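Local coordinates for protein N-acetylmuramoyl-l-alanine amidase (Bartonella henselae, PDB 3NE8) that probably cleaves the amide bond between N-acetylmuramic acid and L-alanine in cell-wall peptidoglycan, as a zinc-dependent amidase that takes part in bacterial cell division, at residues D56-K68 with E115-E127. Residues are numbered along the deposited sequence; the frame is centred on the assembly and turned at random.
Sequences DSDIFLRLSERVK and ENKVDLLDGLPKE. With ZN (zinc ion), chain B.
R62 sits at the N-cap position of helix 63-72 and reaches into the 3-10 turn and loop 118-127, which follow helix 106-116 of this zinc amidase domain. Its guanidinium meets D122 side-on, and the two flat groups are nearly coplanar, 18° apart. R62 NE donates to D122 OD2 (2.9 Å). The bond from R62 NH2 to D122 OD1 is almost straight, 2.8 Å long and on the syn lone pair. OD1 is gripped twice, because the backbone N of L124 also donates to it and closes an Asx turn. CG of D122 lies between its own N and carbonyl carbon (chi1 59°), and with this torsion the carboxylate meets both the R62 guanidinium and the backbone N of L124. R62 NH1 donates to the carbonyl O of P125 at 2.9 Å, and a weak bond to E127 OE2 adds a second carboxylate to the network. CB of D119 covers one face of the R62 guanidinium, about 4.0 Å above its centre.

The carboxylate of D119 turns to the start of the helix. D119 OD1 accepts from the backbone N of L63 (2.9 Å) through its syn lone pair. A water bridges the same oxygen to L61 O. L63 CD1 packs against E115 O, 3.8 Å away. E115 binds the zinc through OE2, together with H13, E28, H82 and D84, so the contact adjoins the metal site.

F60 brings the edge of its ring to the 3-10 turn, with CG anti to the backbone N (chi1 177°). The carbonyl O of V118 lies at the ring edge, in its plane. I16 and D17 also touch this side chain. S64 OG makes a short hydrogen bond to E127 OE1 (2.5 Å), approaching from above the carboxylate plane.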
loop_
_atom_site.group_PDB
_atom_site.type_symbol
_atom_site.label_atom_id
_atom_site.label_comp_id
_atom_site.label_asym_id
_atom_site.label_seq_id
_atom_site.Cartn_x
_atom_site.Cartn_y
_atom_site.Cartn_z
ATOM N N ASP A 56 12.499 26.262 8.760
ATOM C CA ASP A 56 12.470 27.046 7.528
ATOM C C ASP A 56 13.491 28.172 7.630
ATOM O O ASP A 56 13.257 29.309 7.203
ATOM C CB ASP A 56 11.070 27.577 7.232
ATOM C CG ASP A 56 10.890 27.979 5.780
ATOM O OD1 ASP A 56 9.878 28.638 5.491
ATOM O OD2 ASP A 56 11.760 27.657 4.941
ATOM N N SER A 57 14.631 27.827 8.207
ATOM C CA SER A 57 15.750 28.731 8.400
ATOM C C SER A 57 16.940 27.877 8.789
ATOM O O SER A 57 16.814 26.656 8.969
ATOM C CB SER A 57 15.449 29.732 9.510
ATOM O OG SER A 57 15.333 29.079 10.759
ATOM N N ASP A 58 18.090 28.522 8.934
ATOM C CA ASP A 58 19.333 27.830 9.226
ATOM C C ASP A 58 19.499 27.689 10.731
ATOM O O ASP A 58 20.169 28.506 11.369
ATOM C CB ASP A 58 20.509 28.604 8.630
ATOM C CG ASP A 58 21.811 27.865 8.771
ATOM O OD1 ASP A 58 21.787 26.628 8.778
ATOM O OD2 ASP A 58 22.861 28.530 8.874
ATOM N N ILE A 59 18.869 26.672 11.303
ATOM C CA ILE A 59 18.986 26.395 12.726
ATOM C C ILE A 59 19.255 24.912 12.929
ATOM O O ILE A 59 18.906 24.077 12.087
ATOM C CB ILE A 59 17.701 26.767 13.504
ATOM C CG1 ILE A 59 16.476 26.082 12.891
ATOM C CG2 ILE A 59 17.518 28.276 13.558
ATOM C CD1 ILE A 59 15.227 26.149 13.754
ATOM N N PHE A 60 19.866 24.593 14.063
ATOM C CA PHE A 60 20.142 23.221 14.467
ATOM C C PHE A 60 18.945 22.662 15.240
ATOM O O PHE A 60 18.405 23.335 16.118
ATOM C CB PHE A 60 21.399 23.199 15.350
ATOM C CG PHE A 60 21.761 21.832 15.892
ATOM C CD1 PHE A 60 22.605 20.990 15.174
ATOM C CD2 PHE A 60 21.266 21.388 17.112
ATOM C CE1 PHE A 60 22.949 19.735 15.663
ATOM C CE2 PHE A 60 21.603 20.128 17.598
ATOM C CZ PHE A 60 22.446 19.310 16.881
ATOM N N LEU A 61 18.538 21.436 14.917
ATOM C CA LEU A 61 17.490 20.734 15.658
ATOM C C LEU A 61 17.925 19.316 15.947
ATOM O O LEU A 61 18.382 18.601 15.056
ATOM C CB LEU A 61 16.196 20.667 14.845
ATOM C CG LEU A 61 15.428 21.956 14.571
ATOM C CD1 LEU A 61 14.259 21.664 13.622
ATOM C CD2 LEU A 61 14.937 22.572 15.861
ATOM N N ARG A 62 17.773 18.902 17.197
ATOM C CA ARG A 62 17.954 17.499 17.535
ATOM C C ARG A 62 16.926 16.640 16.802
ATOM O O ARG A 62 15.817 17.089 16.492
ATOM C CB ARG A 62 17.842 17.301 19.042
ATOM C CG ARG A 62 19.018 17.916 19.796
ATOM C CD ARG A 62 19.517 17.015 20.871
ATOM N NE ARG A 62 20.914 17.258 21.225
ATOM C CZ ARG A 62 21.598 16.420 21.986
ATOM N NH1 ARG A 62 21.002 15.321 22.434
ATOM N NH2 ARG A 62 22.862 16.659 22.296
ATOM N N LEU A 63 17.290 15.394 16.536
ATOM C CA LEU A 63 16.402 14.496 15.805
ATOM C C LEU A 63 15.057 14.318 16.522
ATOM O O LEU A 63 13.997 14.314 15.874
ATOM C CB LEU A 63 17.091 13.156 15.549
ATOM C CG LEU A 63 18.394 13.258 14.742
ATOM C CD1 LEU A 63 18.925 11.865 14.429
ATOM C CD2 LEU A 63 18.213 14.064 13.461
ATOM N N SER A 64 15.084 14.204 17.843
ATOM C CA SER A 64 13.846 14.047 18.590
ATOM C C SER A 64 12.926 15.254 18.450
ATOM O O SER A 64 11.695 15.121 18.525
ATOM C CB SER A 64 14.142 13.787 20.065
ATOM O OG SER A 64 14.805 14.902 20.641
ATOM N N GLU A 65 13.502 16.441 18.283
ATOM C CA GLU A 65 12.691 17.636 18.113
ATOM C C GLU A 65 12.005 17.631 16.744
ATOM O O GLU A 65 10.882 18.109 16.610
ATOM C CB GLU A 65 13.539 18.894 18.285
ATOM C CG GLU A 65 12.728 20.155 18.476
ATOM C CD GLU A 65 12.070 20.227 19.846
ATOM O OE1 GLU A 65 12.450 19.438 20.737
ATOM O OE2 GLU A 65 11.176 21.076 20.033
ATOM N N ARG A 66 12.678 17.092 15.733
ATOM C CA ARG A 66 12.077 16.977 14.407
ATOM C C ARG A 66 10.872 16.031 14.457
ATOM O O ARG A 66 9.806 16.334 13.912
ATOM C CB ARG A 66 13.139 16.506 13.411
ATOM C CG ARG A 66 14.319 17.480 13.305
ATOM C CD ARG A 66 15.507 16.842 12.624
ATOM N NE ARG A 66 16.722 17.648 12.739
ATOM C CZ ARG A 66 17.221 18.407 11.767
ATOM N NH1 ARG A 66 16.603 18.498 10.591
ATOM N NH2 ARG A 66 18.334 19.101 11.980
ATOM N N VAL A 67 11.036 14.904 15.141
ATOM C CA VAL A 67 9.938 13.942 15.306
ATOM C C VAL A 67 8.780 14.579 16.074
ATOM O O VAL A 67 7.611 14.444 15.688
ATOM C CB VAL A 67 10.432 12.673 16.012
ATOM C CG1 VAL A 67 9.269 11.734 16.330
ATOM C CG2 VAL A 67 11.459 11.953 15.153
ATOM N N LYS A 68 9.095 15.294 17.144
ATOM C CA LYS A 68 8.073 15.947 17.951
ATOM C C LYS A 68 7.265 16.943 17.118
ATOM O O LYS A 68 6.051 17.051 17.264
ATOM C CB LYS A 68 8.730 16.637 19.146
ATOM C CG LYS A 68 7.794 17.437 20.037
ATOM C CD LYS A 68 8.543 17.925 21.276
ATOM C CE LYS A 68 7.752 18.969 22.049
ATOM N NZ LYS A 68 7.765 20.295 21.369
ATOM N N GLU A 115 24.406 9.322 10.795
ATOM C CA GLU A 115 23.345 10.318 10.788
ATOM C C GLU A 115 22.683 10.495 12.152
ATOM O O GLU A 115 22.169 11.572 12.465
ATOM C CB GLU A 115 22.326 9.998 9.694
ATOM C CG GLU A 115 22.899 10.259 8.318
ATOM C CD GLU A 115 23.282 11.708 8.183
ATOM O OE1 GLU A 115 24.486 12.057 8.298
ATOM O OE2 GLU A 115 22.354 12.518 8.026
ATOM N N ASN A 116 22.715 9.453 12.972
ATOM C CA ASN A 116 22.196 9.552 14.329
ATOM C C ASN A 116 23.127 10.336 15.242
ATOM O O ASN A 116 22.678 10.975 16.196
ATOM C CB ASN A 116 21.950 8.165 14.918
ATOM C CG ASN A 116 20.745 7.466 14.299
ATOM O OD1 ASN A 116 19.857 8.108 13.718
ATOM N ND2 ASN A 116 20.704 6.147 14.434
ATOM N N LYS A 117 24.418 10.315 14.946
ATOM C CA LYS A 117 25.412 10.954 15.803
ATOM C C LYS A 117 25.427 12.473 15.711
ATOM O O LYS A 117 26.040 13.138 16.539
ATOM C CB LYS A 117 26.804 10.403 15.499
ATOM C CG LYS A 117 26.986 8.962 15.941
ATOM C CD LYS A 117 28.298 8.373 15.455
ATOM C CE LYS A 117 28.374 6.888 15.776
ATOM N NZ LYS A 117 29.588 6.249 15.199
ATOM N N VAL A 118 24.757 13.034 14.707
ATOM C CA VAL A 118 24.806 14.490 14.535
ATOM C C VAL A 118 24.193 15.276 15.694
ATOM O O VAL A 118 24.530 16.453 15.886
ATOM C CB VAL A 118 24.189 14.957 13.199
ATOM C CG1 VAL A 118 24.947 14.349 12.030
ATOM C CG2 VAL A 118 22.712 14.627 13.147
ATOM N N ASP A 119 23.333 14.644 16.489
ATOM C CA ASP A 119 22.798 15.307 17.677
ATOM C C ASP A 119 23.923 15.848 18.552
ATOM O O ASP A 119 23.773 16.884 19.203
ATOM C CB ASP A 119 21.998 14.335 18.543
ATOM C CG ASP A 119 20.572 14.134 18.070
ATOM O OD1 ASP A 119 20.065 14.911 17.238
ATOM O OD2 ASP A 119 19.946 13.188 18.589
ATOM N N LEU A 120 25.037 15.125 18.589
ATOM C CA LEU A 120 26.129 15.457 19.499
ATOM C C LEU A 120 26.883 16.709 19.084
ATOM O O LEU A 120 27.703 17.206 19.850
ATOM C CB LEU A 120 27.108 14.289 19.611
ATOM C CG LEU A 120 26.525 12.971 20.125
ATOM C CD1 LEU A 120 27.595 11.882 20.201
ATOM C CD2 LEU A 120 25.856 13.154 21.478
ATOM N N LEU A 121 26.592 17.237 17.898
ATOM C CA LEU A 121 27.312 18.412 17.412
ATOM C C LEU A 121 27.006 19.690 18.193
ATOM O O LEU A 121 27.726 20.683 18.058
ATOM C CB LEU A 121 27.064 18.628 15.919
ATOM C CG LEU A 121 27.624 17.521 15.022
ATOM C CD1 LEU A 121 27.104 17.677 13.593
ATOM C CD2 LEU A 121 29.146 17.485 15.054
ATOM N N ASP A 122 25.954 19.678 19.011
ATOM C CA ASP A 122 25.707 20.819 19.895
ATOM C C ASP A 122 26.550 20.721 21.170
ATOM O O ASP A 122 26.536 21.621 22.016
ATOM C CB ASP A 122 24.216 20.988 20.226
ATOM C CG ASP A 122 23.611 19.773 20.908
ATOM O OD1 ASP A 122 24.365 18.904 21.397
ATOM O OD2 ASP A 122 22.357 19.707 20.953
ATOM N N GLY A 123 27.317 19.647 21.297
ATOM C CA GLY A 123 28.170 19.442 22.453
ATOM C C GLY A 123 27.420 19.099 23.727
ATOM O O GLY A 123 28.004 19.104 24.806
ATOM N N LEU A 124 26.133 18.783 23.610
ATOM C CA LEU A 124 25.356 18.343 24.765
ATOM C C LEU A 124 25.252 16.817 24.758
ATOM O O LEU A 124 25.507 16.182 23.738
ATOM C CB LEU A 124 23.969 18.981 24.754
ATOM C CG LEU A 124 23.908 20.504 24.603
ATOM C CD1 LEU A 124 22.472 20.996 24.761
ATOM C CD2 LEU A 124 24.825 21.211 25.585
ATOM N N PRO A 125 24.908 16.219 25.908
ATOM C CA PRO A 125 24.844 14.755 25.994
ATOM C C PRO A 125 23.803 14.120 25.067
ATOM O O PRO A 125 22.853 14.768 24.634
ATOM C CB PRO A 125 24.483 14.508 27.463
ATOM C CG PRO A 125 24.945 15.739 28.176
ATOM C CD PRO A 125 24.678 16.858 27.212
ATOM N N LYS A 126 24.021 12.847 24.753
ATOM C CA LYS A 126 23.102 12.052 23.952
ATOM C C LYS A 126 21.770 11.942 24.678
ATOM O O LYS A 126 21.725 11.901 25.898
ATOM C CB LYS A 126 23.692 10.650 23.764
ATOM C CG LYS A 126 22.834 9.717 22.923
ATOM C CD LYS A 126 23.424 8.316 22.866
ATOM C CE LYS A 126 22.528 7.383 22.060
ATOM N NZ LYS A 126 23.064 5.996 22.012
ATOM N N GLU A 127 20.669 11.879 23.938
ATOM C CA GLU A 127 19.389 11.650 24.601
ATOM C C GLU A 127 18.844 10.250 24.342
ATOM O O GLU A 127 19.574 9.360 23.914
ATOM C CB GLU A 127 18.370 12.699 24.181
ATOM C CG GLU A 127 18.014 12.638 22.725
ATOM C CD GLU A 127 17.213 13.837 22.309
ATOM O OE1 GLU A 127 15.999 13.866 22.598
ATOM O OE2 GLU A 127 17.804 14.758 21.711
HETATM ZN ZN ZN B . 22.200 13.778 6.232
HETATM O O HOH W 1 20.527 16.729 15.061
#